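Dot/Icm T4SS effector (Legionella pneumophila subsp. pneumophila, PDB 4HFV) is of unknown biochemical function but is probably delivered into host cells by the Dot/Icm type IV secretion system as one of the pathogen's effectors. Local coordinates at residues M2-L6 and N116-D122; Y9-K13 and I60-D64; S15-S19 and S105-S109; K73-L77 and D125-L130; F133-V138 and L149-F154. Where two conformers were deposited one is given. Residues are numbered along the deposited sequence.

Interaction 1 (M2-L6 and N116-D122); sequences MSFEL and NNPNRED
Residues 2-6 form an extended tail (phi/psi near -142/160 at S3, -114/126 at F4) that runs beside the loop leading into helix 120-136, with F4 CA 4.6 Å from P118 CA. M2, a poorly ordered selenomethionine, rests CG 3.6 Å from N117 O and CE 3.6 Å from P118 O; its carbonyl M2 O takes a weak hydrogen bond from N119 ND2 (3.2 Å). S3 O accepts a weak bond from N117 N (3.3 Å) and a CA-H...O contact from N116 CA (3.5 Å), and a water links it to N116 OD1. F4 N donates to D122 OD2 (3.0 Å). That oxygen also accepts from N119 N (3.0 Å), while D122 N donates to N119 OD1 (2.8 Å): a capping box, with N119 (chi1 p) as N-cap, onto which the tail docks. F4, chi1 t, brings CB to 3.6 Å from P118 CA. E5 N bonds almost straight to N116 OD1 (3.0 Å, 170°), the amide whose ND2 is held by D111 O. The F4 side chain packs on N78 of helix 70-90, on L112 and on M126 of helix 120-136, and P118 on Y82, so the tail joins these helices to the loop after helix 101-109.

Interaction 2 (Y9-K13 and I60-D64); sequences YEKLK and IELLD
Two alpha-helical turns, each closed by an i to i+4 bond (K13 N to Y9 O 2.8 Å; D64 N to I60 O 2.9 Å), run nearly antiparallel. The segment axes approach to 12.0 Å with a signed crossing angle of -154°, and the closest CA pair, K13 and I60, is 6.9 Å apart. Long side chains span this gap. Y9 and K13, one turn apart on helix 9-27, both point toward helix 49-64. Y9 (chi1 t, chi2 80°) carries its hydroxyl across, where Y9 OH donates to D64 OD1 (2.6 Å) and lies 3.1 Å from I60 O. This is antiparallel helix packing within an all-helical domain, with one carboxylate, D64, gathering two partners from the same face of the opposing helix. The second is K13, whose side chain is t at chi1 through chi4: K13 NZ makes a salt bridge with D64 OD2 (2.5 Å). A water donating to E10 OE2 (3.1 Å) and D64 OD1 (2.8 Å) adds a third link. Y9 CE1 lies 3.8 Å from L63 CD1, an apolar contact, and K13 CE passes 3.8 Å from I60 CG2. The Y9 side chain also leans on K73 and L77 of helix 70-90.

Interaction 3 (S15-S19 and S105-S109); sequences SIRES and SLTIS
S109, the residue most covered here, sits on the last turn of helix 101-109 and faces S15 of helix 9-27 at a CA-CA distance of 5.9 Å. Its side chain (chi1 m) places S109 OG 2.8 Å from S15 OG (chi1 p); S15 OG also makes a weak hydrogen bond to L12 O. A water donates to S109 O (2.9 Å) and lies 2.6 Å from S15 OG, so that S109 meets S15 both directly and through solvent. Both segments are alpha-helical and nearly antiparallel: their axes approach to 9.9 Å, the signed crossing angle is 162°, and facing residues recur at intervals of four, one helical turn. This puts S19 opposite S105 (CA-CA 6.2 Å) and makes the interface a serine-lined seam between two helices of this all-helical fold. S19 (chi1 m) brings OG to 3.1 Å from S105 CB. A second water sits 3.0 Å from S19 OG and 2.6 Å from S109 OG, between the two turns. S105 (chi1 p) also points toward helix 9-27, but S105 OG bonds back to F102 O in its own helix. Beside the seam, I16 packs on L77 and L106 on I84 and R85, all of helix 70-90.

Interaction 4 (K73-L77 and D125-L130); sequences KARVL and DMYSAL
R75 lays the aliphatic part of its side chain (chi1 t, chi2 t) across one turn of helix 120-136: R75 CD is 3.8 Å from both D125 O and A129 CB, and R75 CG is 4.2 Å from M126 CA. Its guanidinium makes no hydrogen bond across this contact, and R75 NH1 instead pairs with E71 on its own helix. V76 (chi1 t) continues the packing, with V76 CG2 4.1 Å from A129 O and V76 CG1 4.2 Å from L130 CD1. The two alpha-helical segments cross almost at right angles (signed angle -96°, axes 8.5 Å apart at closest approach), with V76 CA 5.1 Å from L130 CA and R75 CA 6.0 Å from M126 CA. The small A129, pointing toward helix 70-90, lies at this crossing, which is held by van der Waals contact alone. D125 is about 6 Å, side chain to side chain, from R176, seen binding succinate in a structure of this protein, and D125 OD1 forms a salt bridge with R145 of the second subunit. Helix 120-136 thus lies between helix 70-90 and helix 161-188, against which Y127 and S128 pack.

Interaction 5 (F133-V138 and L149-F154); sequences FLRSHV and LDKQPF
L149 opens the returning segment, which has no regular helix or strand, by donating L149 N to V138 O (2.9 Å); the CA atoms of V138 and L149 are 5.8 Å apart. Its side chain (chi1 m, chi2 t) points toward residues 133-138 and sets L149 CD1 3.5 Å from H137 C and 3.8 Å from S136 O. Q152, folded back with chi1 and chi2 both m, donates from NE2 to V138 O (2.9 Å) and to L149 O (2.9 Å), so V138 O accepts two bonds, and Q152 NE2 ties the two ends of the loop together. The ten residues between the segments contain no helix or strand: this is the neck of an irregular excursion between helices 120-136 and 161-188. A water donates to H137 O (2.8 Å) and Q152 OE1 (2.9 Å) and accepts from F154 N (3.0 Å). The P153 ring packs against H137, with P153 CD 3.5 Å from H137 O and P153 CG 3.8 Å from H137 CB. F154 (chi1 m, chi2 98°) points toward the helix: L134 CD2 lies over its face in a CH-pi contact, 3.8 Å from the ring centroid and 12° off the normal, H137 CB meets its edge at F154 CE1 (3.8 Å), and F133 CE2 approaches F154 CZ (3.7 Å). T59, L62 and V161 also touch F154.

From the N terminus, interaction 1 closes the longest loop, joining the tail to the start of helix 120-136; interactions 2 and 3 nest inside it. These two cross, because helix 9-27 meets helix 49-64 with its first turn and helix 101-109 further along, and they touch through L12 and S109. Interaction 4 crosses interactions 1 and 3, bringing helix 70-90 onto helix 120-136, and packs against interaction 1 where L6 meets R75 and F4 meets M126. Interaction 5 closes a short loop last, across the chain's centre from interactions 1 and 3. Its F133 touches V76 of interaction 4, and L62 and L63 connect it to interaction 2.

Interaction 1 (M2-L6 and N116-D122)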
# COMPACT_ATOMS: atom_id res chain seq x y z
N MSE A 2 -4.15 -21.62 -10.80
CA MSE A 2 -2.69 -21.37 -11.01
C MSE A 2 -2.09 -20.63 -9.81
O MSE A 2 -2.48 -19.49 -9.53
CB MSE A 2 -2.46 -20.55 -12.28
CG MSE A 2 -0.98 -20.38 -12.68
SE MSE A 2 -0.66 -19.02 -14.07
CE MSE A 2 -0.92 -17.40 -13.00
N SER A 3 -1.13 -21.26 -9.12
CA SER A 3 -0.52 -20.71 -7.92
C SER A 3 0.97 -21.03 -7.90
O SER A 3 1.42 -21.97 -8.56
CB SER A 3 -1.16 -21.32 -6.68
OG SER A 3 -1.04 -20.44 -5.58
N PHE A 4 1.74 -20.29 -7.11
CA PHE A 4 3.18 -20.50 -7.06
C PHE A 4 3.63 -21.01 -5.70
O PHE A 4 3.35 -20.40 -4.67
CB PHE A 4 3.90 -19.19 -7.36
CG PHE A 4 5.40 -19.30 -7.34
CD1 PHE A 4 6.07 -20.06 -8.32
CD2 PHE A 4 6.14 -18.65 -6.38
CE1 PHE A 4 7.45 -20.17 -8.31
CE2 PHE A 4 7.51 -18.73 -6.37
CZ PHE A 4 8.18 -19.51 -7.34
N GLU A 5 4.35 -22.12 -5.70
CA GLU A 5 4.97 -22.58 -4.49
C GLU A 5 6.38 -21.96 -4.34
O GLU A 5 7.24 -22.06 -5.25
CB GLU A 5 5.03 -24.12 -4.48
CG GLU A 5 5.15 -24.71 -3.08
CD GLU A 5 5.40 -26.22 -3.11
OE1 GLU A 5 4.45 -26.97 -2.80
OE2 GLU A 5 6.52 -26.64 -3.45
N LEU A 6 6.64 -21.31 -3.21
CA LEU A 6 7.97 -20.74 -3.01
C LEU A 6 9.05 -21.84 -3.02
O LEU A 6 8.88 -22.88 -2.40
CB LEU A 6 8.07 -19.95 -1.70
CG LEU A 6 7.21 -18.71 -1.58
CD1 LEU A 6 7.29 -18.18 -0.16
CD2 LEU A 6 7.65 -17.65 -2.58
N ASN A 116 2.74 -23.85 -12.19
CA ASN A 116 3.43 -23.32 -11.03
C ASN A 116 3.95 -21.94 -11.41
O ASN A 116 5.06 -21.80 -11.92
CB ASN A 116 4.60 -24.23 -10.64
CG ASN A 116 5.25 -23.81 -9.34
OD1 ASN A 116 4.56 -23.41 -8.38
ND2 ASN A 116 6.58 -23.87 -9.30
N ASN A 117 3.13 -20.92 -11.18
CA ASN A 117 3.42 -19.55 -11.63
C ASN A 117 2.58 -18.57 -10.81
O ASN A 117 1.42 -18.83 -10.53
CB ASN A 117 3.08 -19.41 -13.13
CG ASN A 117 4.20 -18.76 -13.95
OD1 ASN A 117 4.40 -17.54 -13.91
ND2 ASN A 117 4.93 -19.59 -14.74
N PRO A 118 3.16 -17.43 -10.42
CA PRO A 118 2.52 -16.60 -9.42
C PRO A 118 1.25 -15.98 -9.95
O PRO A 118 1.29 -15.41 -11.02
CB PRO A 118 3.57 -15.47 -9.16
CG PRO A 118 4.82 -15.99 -9.61
CD PRO A 118 4.53 -16.98 -10.71
N ASN A 119 0.15 -16.10 -9.20
CA ASN A 119 -1.04 -15.32 -9.47
C ASN A 119 -0.89 -13.92 -8.85
O ASN A 119 0.18 -13.57 -8.33
CB ASN A 119 -2.31 -16.04 -9.01
CG ASN A 119 -2.36 -16.29 -7.52
OD1 ASN A 119 -1.85 -15.50 -6.71
ND2 ASN A 119 -3.00 -17.38 -7.14
N ARG A 120 -1.93 -13.09 -8.96
CA ARG A 120 -1.82 -11.70 -8.52
C ARG A 120 -1.58 -11.61 -7.03
O ARG A 120 -0.86 -10.73 -6.52
CB ARG A 120 -3.13 -10.96 -8.82
CG ARG A 120 -3.27 -10.56 -10.26
CD ARG A 120 -4.51 -9.68 -10.43
NE ARG A 120 -5.75 -10.43 -10.26
CZ ARG A 120 -6.46 -10.94 -11.26
NH1 ARG A 120 -7.57 -11.62 -11.01
NH2 ARG A 120 -6.08 -10.76 -12.52
N GLU A 121 -2.23 -12.52 -6.32
CA GLU A 121 -2.13 -12.59 -4.89
C GLU A 121 -0.67 -12.90 -4.53
O GLU A 121 -0.03 -12.16 -3.77
CB GLU A 121 -3.10 -13.66 -4.39
CG GLU A 121 -4.53 -13.49 -4.94
CD GLU A 121 -4.92 -14.50 -6.03
OE1 GLU A 121 -5.31 -15.63 -5.66
OE2 GLU A 121 -4.85 -14.15 -7.24
N ASP A 122 -0.14 -13.96 -5.13
CA ASP A 122 1.24 -14.37 -4.89
C ASP A 122 2.20 -13.22 -5.13
O ASP A 122 3.15 -13.03 -4.37
CB ASP A 122 1.64 -15.48 -5.85
CG ASP A 122 0.86 -16.77 -5.64
OD1 ASP A 122 0.49 -17.08 -4.48
OD2 ASP A 122 0.63 -17.49 -6.64
O HOH W 1 2.28 -24.47 -7.36
O HOH W 2 3.27 -17.70 -3.37
O HOH W 3 8.57 -23.08 -7.37

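Interaction 2 (Y9-K13 and I60-D64)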
# COMPACT_ATOMS: atom_id res chain seq x y z
N TYR A 9 14.48 -21.60 0.63
CA TYR A 9 15.57 -20.63 0.58
C TYR A 9 16.98 -21.24 0.30
O TYR A 9 17.73 -20.74 -0.56
CB TYR A 9 15.62 -19.81 1.88
CG TYR A 9 16.79 -18.87 1.92
CD1 TYR A 9 16.75 -17.67 1.27
CD2 TYR A 9 17.95 -19.21 2.61
CE1 TYR A 9 17.84 -16.81 1.28
CE2 TYR A 9 19.05 -18.36 2.62
CZ TYR A 9 18.98 -17.15 1.96
OH TYR A 9 20.08 -16.28 1.99
N GLU A 10 17.38 -22.28 1.03
CA GLU A 10 18.76 -22.77 0.82
C GLU A 10 18.98 -23.24 -0.61
O GLU A 10 20.03 -22.95 -1.22
CB GLU A 10 19.12 -23.86 1.79
CG GLU A 10 19.23 -23.38 3.25
CD GLU A 10 20.31 -22.30 3.45
OE1 GLU A 10 21.37 -22.39 2.80
OE2 GLU A 10 20.10 -21.37 4.28
N LYS A 11 18.00 -23.97 -1.13
CA LYS A 11 18.06 -24.50 -2.47
C LYS A 11 18.14 -23.36 -3.48
O LYS A 11 19.01 -23.37 -4.38
CB LYS A 11 16.84 -25.35 -2.74
CG LYS A 11 16.92 -26.09 -4.06
CD LYS A 11 15.59 -26.09 -4.74
CE LYS A 11 15.18 -27.48 -5.16
NZ LYS A 11 15.52 -27.76 -6.59
N LEU A 12 17.30 -22.34 -3.31
CA LEU A 12 17.28 -21.21 -4.25
C LEU A 12 18.58 -20.43 -4.20
O LEU A 12 19.12 -20.03 -5.23
CB LEU A 12 16.07 -20.28 -3.95
CG LEU A 12 15.92 -19.10 -4.91
CD1 LEU A 12 15.88 -19.51 -6.38
CD2 LEU A 12 14.67 -18.28 -4.56
N LYS A 13 19.07 -20.18 -2.99
CA LYS A 13 20.36 -19.54 -2.78
C LYS A 13 21.42 -20.30 -3.55
O LYS A 13 22.23 -19.72 -4.25
CB LYS A 13 20.71 -19.59 -1.29
CG LYS A 13 22.10 -19.19 -0.99
CD LYS A 13 22.48 -19.35 0.48
CE LYS A 13 23.96 -18.95 0.68
NZ LYS A 13 24.41 -18.82 2.11
N ILE A 60 21.14 -12.16 -0.40
CA ILE A 60 21.46 -13.42 0.22
C ILE A 60 22.29 -13.29 1.51
O ILE A 60 22.00 -13.94 2.51
CB ILE A 60 22.20 -14.32 -0.78
CG1 ILE A 60 21.22 -14.91 -1.81
CG2 ILE A 60 22.90 -15.40 -0.06
CD1 ILE A 60 21.92 -15.42 -3.12
N GLU A 61 23.33 -12.46 1.48
CA GLU A 61 24.15 -12.18 2.68
C GLU A 61 23.27 -11.64 3.85
O GLU A 61 23.44 -12.00 5.03
CB GLU A 61 25.22 -11.14 2.31
CG GLU A 61 26.23 -10.76 3.42
CD GLU A 61 27.03 -9.48 3.10
OE1 GLU A 61 27.03 -9.03 1.93
OE2 GLU A 61 27.65 -8.89 4.01
N LEU A 62 22.34 -10.76 3.53
CA LEU A 62 21.56 -10.12 4.59
C LEU A 62 20.55 -11.12 5.18
O LEU A 62 20.38 -11.22 6.40
CB LEU A 62 20.86 -8.84 4.07
CG LEU A 62 21.78 -7.64 3.73
CD1 LEU A 62 21.01 -6.54 2.97
CD2 LEU A 62 22.44 -7.08 4.97
N LEU A 63 19.89 -11.87 4.31
CA LEU A 63 18.99 -12.91 4.79
C LEU A 63 19.73 -13.94 5.64
O LEU A 63 19.24 -14.36 6.69
CB LEU A 63 18.24 -13.55 3.62
CG LEU A 63 17.28 -12.59 2.91
CD1 LEU A 63 16.80 -13.12 1.61
CD2 LEU A 63 16.05 -12.22 3.81
N ASP A 64 20.92 -14.34 5.18
CA ASP A 64 21.75 -15.29 5.92
C ASP A 64 22.03 -14.78 7.33
O ASP A 64 22.02 -15.54 8.27
CB ASP A 64 23.08 -15.52 5.22
CG ASP A 64 22.98 -16.43 4.00
OD1 ASP A 64 21.88 -16.92 3.68
OD2 ASP A 64 24.04 -16.67 3.34
O HOH W 4 21.03 -18.74 5.64

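Interaction 3 (S15-S19 and S105-S109)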
# COMPACT_ATOMS: atom_id res chain seq x y z
N SER A 15 21.07 -22.37 -6.16
CA SER A 15 21.02 -22.40 -7.62
C SER A 15 21.30 -21.02 -8.17
O SER A 15 21.87 -20.90 -9.24
CB SER A 15 19.68 -22.97 -8.14
OG SER A 15 18.64 -22.12 -7.83
N ILE A 16 20.98 -19.96 -7.42
CA ILE A 16 21.28 -18.63 -7.89
C ILE A 16 22.80 -18.43 -7.88
O ILE A 16 23.36 -17.84 -8.79
CB ILE A 16 20.56 -17.55 -7.05
CG1 ILE A 16 19.07 -17.50 -7.41
CG2 ILE A 16 21.21 -16.16 -7.24
CD1 ILE A 16 18.30 -16.67 -6.47
N ARG A 17 23.46 -18.92 -6.84
CA ARG A 17 24.90 -18.78 -6.74
C ARG A 17 25.50 -19.58 -7.92
O ARG A 17 26.47 -19.12 -8.54
CB ARG A 17 25.42 -19.28 -5.38
CG ARG A 17 25.14 -18.31 -4.20
CD ARG A 17 25.74 -18.78 -2.87
NE ARG A 17 27.10 -19.25 -3.10
CZ ARG A 17 28.20 -18.50 -3.00
NH1 ARG A 17 28.14 -17.24 -2.58
NH2 ARG A 17 29.38 -19.02 -3.32
N GLU A 18 24.91 -20.73 -8.25
CA GLU A 18 25.48 -21.55 -9.32
C GLU A 18 25.35 -20.80 -10.66
O GLU A 18 26.32 -20.79 -11.46
CB GLU A 18 24.86 -22.93 -9.43
CG GLU A 18 25.58 -23.85 -10.51
CD GLU A 18 27.14 -23.86 -10.44
OE1 GLU A 18 27.71 -23.93 -9.33
OE2 GLU A 18 27.79 -23.80 -11.52
N SER A 19 24.20 -20.17 -10.89
CA SER A 19 24.00 -19.45 -12.14
C SER A 19 24.93 -18.23 -12.25
O SER A 19 25.35 -17.84 -13.35
CB SER A 19 22.53 -19.08 -12.31
OG SER A 19 21.73 -20.26 -12.34
N SER A 105 18.11 -19.36 -16.38
CA SER A 105 18.51 -19.89 -15.09
C SER A 105 17.58 -19.44 -13.96
O SER A 105 17.28 -20.22 -13.03
CB SER A 105 19.98 -19.52 -14.80
OG SER A 105 20.10 -18.25 -14.14
N LEU A 106 17.05 -18.21 -14.08
CA LEU A 106 16.09 -17.75 -13.11
C LEU A 106 14.76 -18.51 -13.24
O LEU A 106 14.19 -18.91 -12.24
CB LEU A 106 15.88 -16.22 -13.23
CG LEU A 106 17.14 -15.47 -12.86
CD1 LEU A 106 17.01 -14.00 -13.22
CD2 LEU A 106 17.43 -15.61 -11.39
N THR A 107 14.31 -18.78 -14.47
CA THR A 107 13.10 -19.55 -14.66
C THR A 107 13.24 -20.93 -14.01
O THR A 107 12.34 -21.41 -13.31
CB THR A 107 12.85 -19.77 -16.14
OG1 THR A 107 12.75 -18.50 -16.80
CG2 THR A 107 11.61 -20.67 -16.36
N ILE A 108 14.38 -21.56 -14.29
CA ILE A 108 14.72 -22.87 -13.72
C ILE A 108 14.84 -22.84 -12.19
O ILE A 108 14.30 -23.70 -11.53
CB ILE A 108 16.06 -23.45 -14.30
CG1 ILE A 108 16.02 -23.62 -15.83
CG2 ILE A 108 16.38 -24.77 -13.64
CD1 ILE A 108 14.95 -24.51 -16.29
N SER A 109 15.54 -21.86 -11.64
CA SER A 109 15.77 -21.79 -10.20
C SER A 109 14.44 -21.69 -9.47
O SER A 109 14.25 -22.25 -8.39
CB SER A 109 16.64 -20.60 -9.84
OG SER A 109 17.99 -20.79 -10.23
O HOH W 5 16.53 -23.29 -6.98
O HOH W 6 19.34 -18.83 -11.30

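Interaction 4 (K73-L77 and D125-L130)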
# COMPACT_ATOMS: atom_id res chain seq x y z
N LYS A 73 12.41 -15.81 4.67
CA LYS A 73 13.64 -15.77 3.87
C LYS A 73 13.35 -16.22 2.43
O LYS A 73 13.74 -15.58 1.45
CB LYS A 73 14.72 -16.66 4.48
CG LYS A 73 15.33 -16.16 5.77
CD LYS A 73 16.22 -17.21 6.39
CE LYS A 73 17.55 -17.30 5.71
NZ LYS A 73 18.33 -18.46 6.28
N ALA A 74 12.62 -17.32 2.29
CA ALA A 74 12.32 -17.80 0.93
C ALA A 74 11.49 -16.79 0.15
O ALA A 74 11.72 -16.51 -1.06
CB ALA A 74 11.63 -19.18 1.00
N ARG A 75 10.48 -16.22 0.82
CA ARG A 75 9.60 -15.27 0.14
C ARG A 75 10.39 -14.08 -0.41
O ARG A 75 10.20 -13.69 -1.57
CB ARG A 75 8.47 -14.78 1.05
CG ARG A 75 7.45 -13.93 0.25
CD ARG A 75 6.12 -13.69 1.00
NE ARG A 75 5.43 -14.94 1.34
CZ ARG A 75 5.45 -15.52 2.54
NH1 ARG A 75 4.78 -16.67 2.70
NH2 ARG A 75 6.11 -14.98 3.57
N VAL A 76 11.30 -13.54 0.39
CA VAL A 76 12.15 -12.47 -0.11
C VAL A 76 13.02 -12.87 -1.29
O VAL A 76 13.05 -12.15 -2.33
CB VAL A 76 13.02 -11.85 0.99
CG1 VAL A 76 13.96 -10.78 0.40
CG2 VAL A 76 12.09 -11.21 2.09
N LEU A 77 13.74 -13.98 -1.19
CA LEU A 77 14.65 -14.36 -2.28
C LEU A 77 13.86 -14.74 -3.54
O LEU A 77 14.23 -14.32 -4.63
CB LEU A 77 15.65 -15.44 -1.85
CG LEU A 77 16.80 -15.75 -2.82
CD1 LEU A 77 17.67 -14.51 -3.19
CD2 LEU A 77 17.68 -16.86 -2.28
N ASP A 125 1.94 -10.53 -2.52
CA ASP A 125 2.64 -10.96 -1.29
C ASP A 125 4.17 -10.92 -1.47
O ASP A 125 4.91 -10.43 -0.59
CB ASP A 125 2.17 -12.36 -0.88
CG ASP A 125 0.68 -12.41 -0.53
OD1 ASP A 125 0.07 -11.35 -0.24
OD2 ASP A 125 0.11 -13.51 -0.57
N MSE A 126 4.67 -11.44 -2.60
CA MSE A 126 6.10 -11.45 -2.84
C MSE A 126 6.70 -10.06 -2.92
O MSE A 126 7.70 -9.77 -2.23
CB MSE A 126 6.42 -12.26 -4.12
CG MSE A 126 5.97 -13.72 -3.96
SE MSE A 126 5.92 -14.73 -5.65
CE MSE A 126 7.77 -14.54 -5.75
N TYR A 127 6.15 -9.21 -3.79
CA TYR A 127 6.74 -7.89 -3.97
C TYR A 127 6.59 -7.03 -2.71
O TYR A 127 7.45 -6.19 -2.42
CB TYR A 127 6.11 -7.13 -5.13
CG TYR A 127 6.39 -7.69 -6.50
CD1 TYR A 127 7.58 -8.36 -6.79
CD2 TYR A 127 5.46 -7.54 -7.53
CE1 TYR A 127 7.82 -8.86 -8.05
CE2 TYR A 127 5.69 -8.03 -8.79
CZ TYR A 127 6.88 -8.69 -9.04
OH TYR A 127 7.13 -9.18 -10.31
N SER A 128 5.51 -7.23 -1.97
CA SER A 128 5.36 -6.52 -0.72
C SER A 128 6.48 -6.91 0.25
O SER A 128 7.13 -6.06 0.88
CB SER A 128 3.96 -6.75 -0.14
OG SER A 128 3.79 -6.08 1.08
N ALA A 129 6.74 -8.22 0.35
CA ALA A 129 7.77 -8.72 1.27
C ALA A 129 9.13 -8.19 0.83
O ALA A 129 9.93 -7.78 1.67
CB ALA A 129 7.77 -10.28 1.36
N LEU A 130 9.37 -8.17 -0.48
CA LEU A 130 10.61 -7.64 -1.00
C LEU A 130 10.76 -6.14 -0.71
O LEU A 130 11.81 -5.69 -0.23
CB LEU A 130 10.69 -7.89 -2.50
CG LEU A 130 11.96 -7.44 -3.23
CD1 LEU A 130 13.20 -8.01 -2.60
CD2 LEU A 130 11.88 -7.93 -4.72

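Interaction 5 (F133-V138 and L149-F154)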
# COMPACT_ATOMS: atom_id res chain seq x y z
N PHE A 133 11.53 -5.63 2.95
CA PHE A 133 12.88 -6.03 3.19
C PHE A 133 13.85 -4.92 2.79
O PHE A 133 14.71 -4.53 3.59
CB PHE A 133 13.19 -7.33 2.41
CG PHE A 133 14.62 -7.65 2.32
CD1 PHE A 133 15.27 -8.34 3.35
CD2 PHE A 133 15.34 -7.29 1.18
CE1 PHE A 133 16.63 -8.64 3.22
CE2 PHE A 133 16.68 -7.58 1.06
CZ PHE A 133 17.32 -8.26 2.07
N LEU A 134 13.69 -4.38 1.58
CA LEU A 134 14.60 -3.32 1.15
C LEU A 134 14.51 -2.06 2.05
O LEU A 134 15.53 -1.44 2.40
CB LEU A 134 14.36 -2.96 -0.34
CG LEU A 134 14.77 -4.04 -1.38
CD1 LEU A 134 14.31 -3.64 -2.73
CD2 LEU A 134 16.26 -4.30 -1.48
N ARG A 135 13.31 -1.66 2.39
CA ARG A 135 13.11 -0.52 3.31
C ARG A 135 13.82 -0.77 4.64
O ARG A 135 14.43 0.15 5.22
CB ARG A 135 11.62 -0.26 3.52
CG ARG A 135 10.90 0.42 2.33
CD ARG A 135 9.55 1.08 2.78
NE ARG A 135 8.43 0.13 2.80
CZ ARG A 135 7.93 -0.46 3.89
NH1 ARG A 135 6.93 -1.32 3.75
NH2 ARG A 135 8.41 -0.19 5.10
N SER A 136 13.81 -2.02 5.09
CA SER A 136 14.43 -2.36 6.36
C SER A 136 15.95 -2.19 6.30
O SER A 136 16.60 -2.08 7.33
CB SER A 136 14.05 -3.78 6.81
OG SER A 136 14.89 -4.76 6.19
N HIS A 137 16.50 -2.14 5.07
CA HIS A 137 17.93 -1.99 4.85
C HIS A 137 18.25 -0.67 4.18
O HIS A 137 19.37 -0.48 3.76
CB HIS A 137 18.50 -3.15 4.02
CG HIS A 137 18.47 -4.46 4.74
ND1 HIS A 137 19.25 -4.71 5.85
CD2 HIS A 137 17.69 -5.56 4.57
CE1 HIS A 137 18.98 -5.91 6.32
NE2 HIS A 137 18.02 -6.45 5.57
N VAL A 138 17.29 0.25 4.14
CA VAL A 138 17.57 1.60 3.67
C VAL A 138 17.26 2.67 4.76
O VAL A 138 18.02 3.60 4.96
CB VAL A 138 16.76 1.90 2.39
CG1 VAL A 138 16.98 3.34 1.93
CG2 VAL A 138 17.15 0.90 1.26
N LEU A 149 19.53 4.95 7.06
CA LEU A 149 20.62 4.28 7.80
C LEU A 149 21.96 4.84 7.36
O LEU A 149 22.15 5.13 6.19
CB LEU A 149 20.59 2.77 7.53
CG LEU A 149 19.27 2.05 7.87
CD1 LEU A 149 19.26 0.62 7.32
CD2 LEU A 149 19.05 2.04 9.37
N ASP A 150 22.90 5.00 8.30
CA ASP A 150 24.26 5.46 7.96
C ASP A 150 24.95 4.46 7.02
O ASP A 150 25.66 4.83 6.09
CB ASP A 150 25.13 5.64 9.24
CG ASP A 150 25.09 7.06 9.80
OD1 ASP A 150 24.62 7.97 9.08
OD2 ASP A 150 25.55 7.26 10.96
N LYS A 151 24.74 3.18 7.28
CA LYS A 151 25.29 2.14 6.42
C LYS A 151 24.24 1.67 5.43
O LYS A 151 23.18 1.23 5.83
CB LYS A 151 25.80 0.97 7.27
CG LYS A 151 27.14 1.27 7.94
CD LYS A 151 27.63 0.14 8.83
CE LYS A 151 28.90 0.57 9.58
NZ LYS A 151 30.05 0.78 8.65
N GLN A 152 24.55 1.79 4.14
CA GLN A 152 23.61 1.43 3.08
C GLN A 152 24.11 0.19 2.32
O GLN A 152 24.87 0.30 1.37
CB GLN A 152 23.48 2.61 2.11
CG GLN A 152 22.77 3.81 2.69
CD GLN A 152 21.28 3.60 2.81
OE1 GLN A 152 20.63 3.16 1.87
NE2 GLN A 152 20.72 3.95 3.95
N PRO A 153 23.69 -1.01 2.75
CA PRO A 153 24.19 -2.21 2.07
C PRO A 153 23.83 -2.23 0.56
O PRO A 153 24.48 -2.91 -0.24
CB PRO A 153 23.49 -3.35 2.81
CG PRO A 153 22.26 -2.68 3.53
CD PRO A 153 22.75 -1.33 3.86
N PHE A 154 22.77 -1.51 0.18
CA PHE A 154 22.33 -1.51 -1.21
C PHE A 154 22.80 -0.31 -2.02
O PHE A 154 22.30 -0.09 -3.12
CB PHE A 154 20.81 -1.69 -1.31
CG PHE A 154 20.35 -3.06 -0.96
CD1 PHE A 154 19.85 -3.34 0.29
CD2 PHE A 154 20.51 -4.11 -1.88
CE1 PHE A 154 19.47 -4.62 0.65
CE2 PHE A 154 20.12 -5.40 -1.54
CZ PHE A 154 19.60 -5.67 -0.28
O HOH W 7 20.96 0.33 1.64